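Local coordinates for geranyltranstransferase (IspA) (Helicobacter pylori, PDB 3LLW), which transfers prenyl groups as a geranyltranstransferase of the magnesium-dependent FPP/GGPP synthase family, probably joining allylic and isopentenyl diphosphates in isoprenoid biosynthesis, at the interface of chains A and B. Residues are numbered along the deposited sequence; one frame, centred on the assembly and turned at random. Chains: chain A/B, Geranyltranstransferase (IspA).

Contact 1: the interface of chains A and B. Residues chain A 32-35, 116; chain B 170-171.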
ATOM      1  N   PHE A  32       7.234  11.369 -19.759  1.00 52.18           N
ATOM      2  CA  PHE A  32       7.242  12.756 -20.188  1.00 53.33           C
ATOM      3  C   PHE A  32       6.661  13.676 -19.114  1.00 58.34           C
ATOM      4  O   PHE A  32       6.282  14.819 -19.405  1.00 58.33           O
ATOM      5  CB  PHE A  32       6.518  12.926 -21.534  1.00 53.26           C
ATOM      6  CG  PHE A  32       5.104  12.382 -21.559  1.00 53.80           C
ATOM      7  CD1 PHE A  32       4.019  13.224 -21.358  1.00 48.84           C
ATOM      8  CD2 PHE A  32       4.858  11.036 -21.839  1.00 53.83           C
ATOM      9  CE1 PHE A  32       2.711  12.732 -21.394  1.00 46.72           C
ATOM     10  CE2 PHE A  32       3.560  10.537 -21.871  1.00 47.05           C
ATOM     11  CZ  PHE A  32       2.484  11.389 -21.644  1.00 51.03           C
ATOM     12  N   HIS A  33       6.580  13.175 -17.877  1.00 55.82           N
ATOM     13  CA  HIS A  33       6.204  14.022 -16.747  1.00 55.47           C
ATOM     14  C   HIS A  33       7.444  14.778 -16.265  1.00 54.92           C
ATOM     15  O   HIS A  33       8.455  14.150 -15.927  1.00 49.68           O
ATOM     16  CB  HIS A  33       5.598  13.209 -15.602  1.00 55.51           C
ATOM     17  CG  HIS A  33       4.820  14.031 -14.618  1.00 46.60           C
ATOM     18  ND1 HIS A  33       5.410  14.940 -13.766  1.00 40.73           N
ATOM     19  CD2 HIS A  33       3.496  14.061 -14.337  1.00 39.56           C
ATOM     20  CE1 HIS A  33       4.482  15.503 -13.014  1.00 47.59           C
ATOM     21  NE2 HIS A  33       3.313  14.978 -13.332  1.00 41.79           N
ATOM     22  N   PRO A  34       7.354  16.125 -16.210  1.00 53.90           N
ATOM     23  CA  PRO A  34       8.471  17.012 -15.871  1.00 55.55           C
ATOM     24  C   PRO A  34       9.097  16.764 -14.497  1.00 57.76           C
ATOM     25  O   PRO A  34      10.310  16.939 -14.342  1.00 58.96           O
ATOM     26  CB  PRO A  34       7.835  18.407 -15.864  1.00 56.98           C
ATOM     27  CG  PRO A  34       6.591  18.282 -16.581  1.00 55.58           C
ATOM     28  CD  PRO A  34       6.116  16.880 -16.455  1.00 53.62           C
ATOM     29  N   TYR A  35       8.296  16.379 -13.503  1.00 55.71           N
ATOM     30  CA  TYR A  35       8.831  16.357 -12.144  1.00 54.89           C
ATOM     31  C   TYR A  35       8.486  15.195 -11.220  1.00 54.35           C
ATOM     32  O   TYR A  35       8.937  15.182 -10.083  1.00 57.43           O
ATOM     33  CB  TYR A  35       8.576  17.693 -11.437  1.00 53.07           C
ATOM     34  CG  TYR A  35       7.132  18.115 -11.264  1.00 55.03           C
ATOM     35  CD1 TYR A  35       6.214  17.318 -10.547  1.00 48.63           C
ATOM     36  CD2 TYR A  35       6.694  19.356 -11.751  1.00 51.90           C
ATOM     37  CE1 TYR A  35       4.883  17.723 -10.360  1.00 42.77           C
ATOM     38  CE2 TYR A  35       5.375  19.778 -11.560  1.00 52.02           C
ATOM     39  CZ  TYR A  35       4.476  18.956 -10.864  1.00 52.07           C
ATOM     40  OH  TYR A  35       3.176  19.371 -10.683  1.00 52.47           O
ATOM     41  N   ASP A 116       1.711  20.714  -6.697  1.00 55.73           N
ATOM     42  CA  ASP A 116       0.263  20.893  -6.591  1.00 54.23           C
ATOM     43  C   ASP A 116      -0.304  19.793  -5.706  1.00 51.14           C
ATOM     44  O   ASP A 116       0.409  18.847  -5.366  1.00 55.96           O
ATOM     45  CB  ASP A 116      -0.409  20.889  -7.975  1.00 59.22           C
ATOM     46  CG  ASP A 116       0.052  19.729  -8.848  1.00 75.08           C
ATOM     47  OD1 ASP A 116       0.799  19.981  -9.822  1.00 79.78           O
ATOM     48  OD2 ASP A 116      -0.326  18.569  -8.557  1.00 80.48           O
TER
ATOM     49  N   TYR B 170      -1.886  16.059 -14.613  1.00 57.93           N
ATOM     50  CA  TYR B 170      -0.950  17.108 -14.962  1.00 58.70           C
ATOM     51  C   TYR B 170      -1.196  17.659 -16.363  1.00 62.32           C
ATOM     52  O   TYR B 170      -1.058  18.864 -16.590  1.00 62.92           O
ATOM     53  CB  TYR B 170       0.488  16.610 -14.840  1.00 60.74           C
ATOM     54  CG  TYR B 170       1.522  17.709 -14.949  1.00 72.14           C
ATOM     55  CD1 TYR B 170       1.833  18.512 -13.848  1.00 71.04           C
ATOM     56  CD2 TYR B 170       2.193  17.951 -16.152  1.00 71.64           C
ATOM     57  CE1 TYR B 170       2.781  19.523 -13.946  1.00 66.11           C
ATOM     58  CE2 TYR B 170       3.135  18.961 -16.257  1.00 66.13           C
ATOM     59  CZ  TYR B 170       3.432  19.736 -15.148  1.00 65.46           C
ATOM     60  OH  TYR B 170       4.374  20.732 -15.240  1.00 70.74           O
ATOM     61  N   PHE B 171      -1.548  16.780 -17.301  1.00 58.68           N
ATOM     62  CA  PHE B 171      -1.812  17.208 -18.668  1.00 58.34           C
ATOM     63  C   PHE B 171      -3.297  17.212 -18.971  1.00 63.60           C
ATOM     64  O   PHE B 171      -3.709  16.882 -20.081  1.00 68.58           O
ATOM     65  CB  PHE B 171      -1.073  16.333 -19.667  1.00 51.96           C
ATOM     66  CG  PHE B 171       0.405  16.368 -19.522  1.00 47.16           C
ATOM     67  CD1 PHE B 171       1.131  17.492 -19.905  1.00 40.98           C
ATOM     68  CD2 PHE B 171       1.089  15.258 -19.036  1.00 38.49           C
ATOM     69  CE1 PHE B 171       2.516  17.521 -19.780  1.00 43.15           C
ATOM     70  CE2 PHE B 171       2.478  15.272 -18.901  1.00 39.42           C
ATOM     71  CZ  PHE B 171       3.200  16.397 -19.276  1.00 51.60           C
TER
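B:Tyr170 lies with one face of its phenol ring under the loop of A:His33, A:Pro34 and A:Tyr35, and this ring is the apolar centre of the patch. CG of A:Pro34 packs against CE2 of the phenol at 3.5 Å, and the proline CD lies near the same carbon. On that same face, toward the other rim, the CE1 edge of B:Tyr170 is directed at the face of A:Tyr35, the planes 82° apart and CE1 3.5 Å from CE2 of A:Tyr35. The tilted imidazole of A:His33 stands over the CB/CG end of B:Tyr170, offset to the rim of this face, with NE2 3.6 Å from CB. Since CG of B:Tyr170 is anti to the backbone N (chi1 -170°), the phenol extends away from its own helix end toward the partner loop. B:Phe171 is packed on two sides: CD2 of B:Tyr170 covers one face, and A:Phe32 comes to the CE2/CZ rim from the other side of the plane, its CD1 3.6 Å from CE2.

Toward the polar rim, the A:Tyr35 hydroxyl OH sits 3.3 Å from CE1 of B:Tyr170. The carboxylate OD1 of A:Asp116 stands 2.6 Å from this OH, in the A:Tyr35 ring plane, and may help orient the ring. A hydrogen bond within chain A, from the backbone N of A:Tyr35 to ND1 of A:His33 at 3.2 Å, enters close to the imidazole plane and should restrain that ring's rotation.

Residues 32-35 of chain A form the loop leading into helix 36-45, and A:Asp116 lies between helices 111-114 and 117-137; B:Tyr170 closes helix 161-170 and B:Phe171 begins the loop beyond it.

Contact 2: the interface of chains A and B. Residues chain A 158, 163, 166-167; chain B 29, 31, 33, 36.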
ATOM      1  N   ILE A 158      -5.673   0.349   8.217  1.00 36.57           N
ATOM      2  CA  ILE A 158      -6.945   0.816   8.789  1.00 40.43           C
ATOM      3  C   ILE A 158      -7.152   0.470  10.276  1.00 45.73           C
ATOM      4  O   ILE A 158      -7.865   1.183  10.992  1.00 39.60           O
ATOM      5  CB  ILE A 158      -8.160   0.308   7.937  1.00 39.98           C
ATOM      6  CG1 ILE A 158      -9.465   1.030   8.296  1.00 36.86           C
ATOM      7  CG2 ILE A 158      -8.327  -1.210   8.036  1.00 34.66           C
ATOM      8  CD1 ILE A 158      -9.440   2.560   8.139  1.00 44.49           C
ATOM      9  N   LEU A 163      -6.366   4.517  11.176  1.00 27.52           N
ATOM     10  CA  LEU A 163      -7.376   4.769  12.219  1.00 36.78           C
ATOM     11  C   LEU A 163      -6.972   5.917  13.136  1.00 42.29           C
ATOM     12  O   LEU A 163      -7.766   6.837  13.364  1.00 40.58           O
ATOM     13  CB  LEU A 163      -7.650   3.532  13.072  1.00 43.04           C
ATOM     14  CG  LEU A 163      -8.641   3.660  14.226  1.00 39.93           C
ATOM     15  CD1 LEU A 163      -9.962   4.236  13.738  1.00 32.98           C
ATOM     16  CD2 LEU A 163      -8.860   2.289  14.891  1.00 37.52           C
ATOM     17  N   ALA A 166      -7.073   9.200  11.264  1.00 36.39           N
ATOM     18  CA  ALA A 166      -8.458   9.608  11.034  1.00 35.70           C
ATOM     19  C   ALA A 166      -9.088  10.248  12.274  1.00 44.42           C
ATOM     20  O   ALA A 166      -9.727  11.326  12.166  1.00 38.24           O
ATOM     21  CB  ALA A 166      -9.297   8.468  10.498  1.00 33.94           C
ATOM     22  N   LEU A 167      -8.872   9.629  13.439  1.00 38.02           N
ATOM     23  CA  LEU A 167      -9.287  10.239  14.711  1.00 37.85           C
ATOM     24  C   LEU A 167      -8.622  11.584  14.954  1.00 27.36           C
ATOM     25  O   LEU A 167      -9.279  12.515  15.394  1.00 37.88           O
ATOM     26  CB  LEU A 167      -8.993   9.335  15.910  1.00 22.79           C
ATOM     27  CG  LEU A 167      -9.598   7.924  15.882  1.00 42.58           C
ATOM     28  CD1 LEU A 167      -8.894   6.992  16.889  1.00 28.73           C
ATOM     29  CD2 LEU A 167     -11.086   7.957  16.104  1.00 36.44           C
TER
ATOM     30  N   LEU B  29     -13.882  -2.913  13.154  1.00 69.99           N
ATOM     31  CA  LEU B  29     -13.182  -1.624  13.139  1.00 71.74           C
ATOM     32  C   LEU B  29     -13.724  -0.658  14.198  1.00 70.43           C
ATOM     33  O   LEU B  29     -14.049   0.500  13.903  1.00 73.12           O
ATOM     34  CB  LEU B  29     -13.337  -1.015  11.749  1.00 74.37           C
ATOM     35  CG  LEU B  29     -12.215  -0.361  10.958  1.00 78.72           C
ATOM     36  CD1 LEU B  29     -12.686  -0.362   9.511  1.00 76.17           C
ATOM     37  CD2 LEU B  29     -11.906   1.057  11.433  1.00 74.46           C
ATOM     38  N   SER B  31     -14.068   1.986  16.831  1.00 55.80           N
ATOM     39  CA  SER B  31     -13.493   3.197  17.394  1.00 53.04           C
ATOM     40  C   SER B  31     -14.606   4.208  17.642  1.00 52.11           C
ATOM     41  O   SER B  31     -15.766   3.952  17.329  1.00 47.88           O
ATOM     42  CB  SER B  31     -12.474   3.821  16.445  1.00 53.69           C
ATOM     43  OG  SER B  31     -13.115   4.743  15.572  1.00 51.68           O
ATOM     44  N   HIS B  33     -14.667   7.200  16.178  1.00 45.95           N
ATOM     45  CA  HIS B  33     -14.972   7.934  14.949  1.00 41.66           C
ATOM     46  C   HIS B  33     -16.419   7.616  14.614  1.00 42.50           C
ATOM     47  O   HIS B  33     -16.837   6.437  14.686  1.00 44.55           O
ATOM     48  CB  HIS B  33     -14.070   7.464  13.805  1.00 40.60           C
ATOM     49  CG  HIS B  33     -13.999   8.417  12.653  1.00 44.44           C
ATOM     50  ND1 HIS B  33     -15.021   8.563  11.740  1.00 39.94           N
ATOM     51  CD2 HIS B  33     -13.019   9.265  12.260  1.00 43.05           C
ATOM     52  CE1 HIS B  33     -14.672   9.458  10.835  1.00 40.88           C
ATOM     53  NE2 HIS B  33     -13.463   9.901  11.127  1.00 38.54           N
ATOM     54  N   LEU B  36     -16.123   5.989  10.322  1.00 41.12           N
ATOM     55  CA  LEU B  36     -15.008   5.436   9.583  1.00 42.88           C
ATOM     56  C   LEU B  36     -15.189   3.954   9.270  1.00 45.55           C
ATOM     57  O   LEU B  36     -14.820   3.518   8.176  1.00 42.30           O
ATOM     58  CB  LEU B  36     -13.685   5.674  10.307  1.00 47.08           C
ATOM     59  CG  LEU B  36     -12.420   5.434   9.467  1.00 49.17           C
ATOM     60  CD1 LEU B  36     -12.144   6.597   8.512  1.00 51.64           C
ATOM     61  CD2 LEU B  36     -11.228   5.190  10.371  1.00 38.35           C
TER
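B:Leu36 sets its CD2 methyl between A:Ile158, A:Leu163 and A:Ala166, and aliphatic packing of this kind makes up most of the patch. CD2 is 3.7 Å from CD1 of A:Leu163, touches CB of A:Ala166, and meets CD1 of A:Ile158 tip to tip at 3.9 Å, so one methyl serves all three residues. The other branch, CD1, lies beside the same alanine, 3.9 Å from its CB. Farther back along the isoleucine, CG1 of A:Ile158 packs 3.7 Å from CD1 of B:Leu29, the two side chains crossing at about a right angle.

Contacts between aliphatic and polar residues form a second group. CD1 of A:Leu163 rests against both CB and OG of B:Ser31, the latter at 3.7 Å. With CG anti to the backbone N (chi1 178°), A:Leu163 extends outward from its helix to meet the serine and B:Leu36 with the same methyl. CD2 of A:Leu167 lies 3.8 Å from CB of B:His33 and near that residue's backbone N. The imidazole of B:His33 has CB of B:Leu36 over one face, while the carbonyl O of A:Ala166 stands at its edge in the ring plane, 3.9 Å from CD2 of the histidine.

A hydrogen bond within chain B runs from the backbone N of B:His33 to the hydroxyl OG of B:Ser31 at 3.0 Å. As OG also touches CD2 of A:Leu167, the bond should fix the polar surface on which the A:Leu163 and A:Leu167 methyls rest.

By fitting one subunit's helix against the other's loop and helix start, the patch contributes apolar packing to what is probably the dimer typical of the family.

For the copies given, the C-alpha centres of contact 1 and contact 2 lie about 34 Å apart, yet both draw on the same two regions: the loop ahead of helix 36-45 and helix 161-170 with its flanks. Their chain roles are exchanged, chain A giving the loop in contact 1 and chain B in contact 2. His33 occurs in both, once from each subunit. The twin of contact 1 joins the chain B loop to A:Tyr170 and A:Phe171, at the end of the helix that contact 2 uses. Contact 2 and that twin are thus neighbouring parts of one junction, and the subunits are joined at two symmetry-related places.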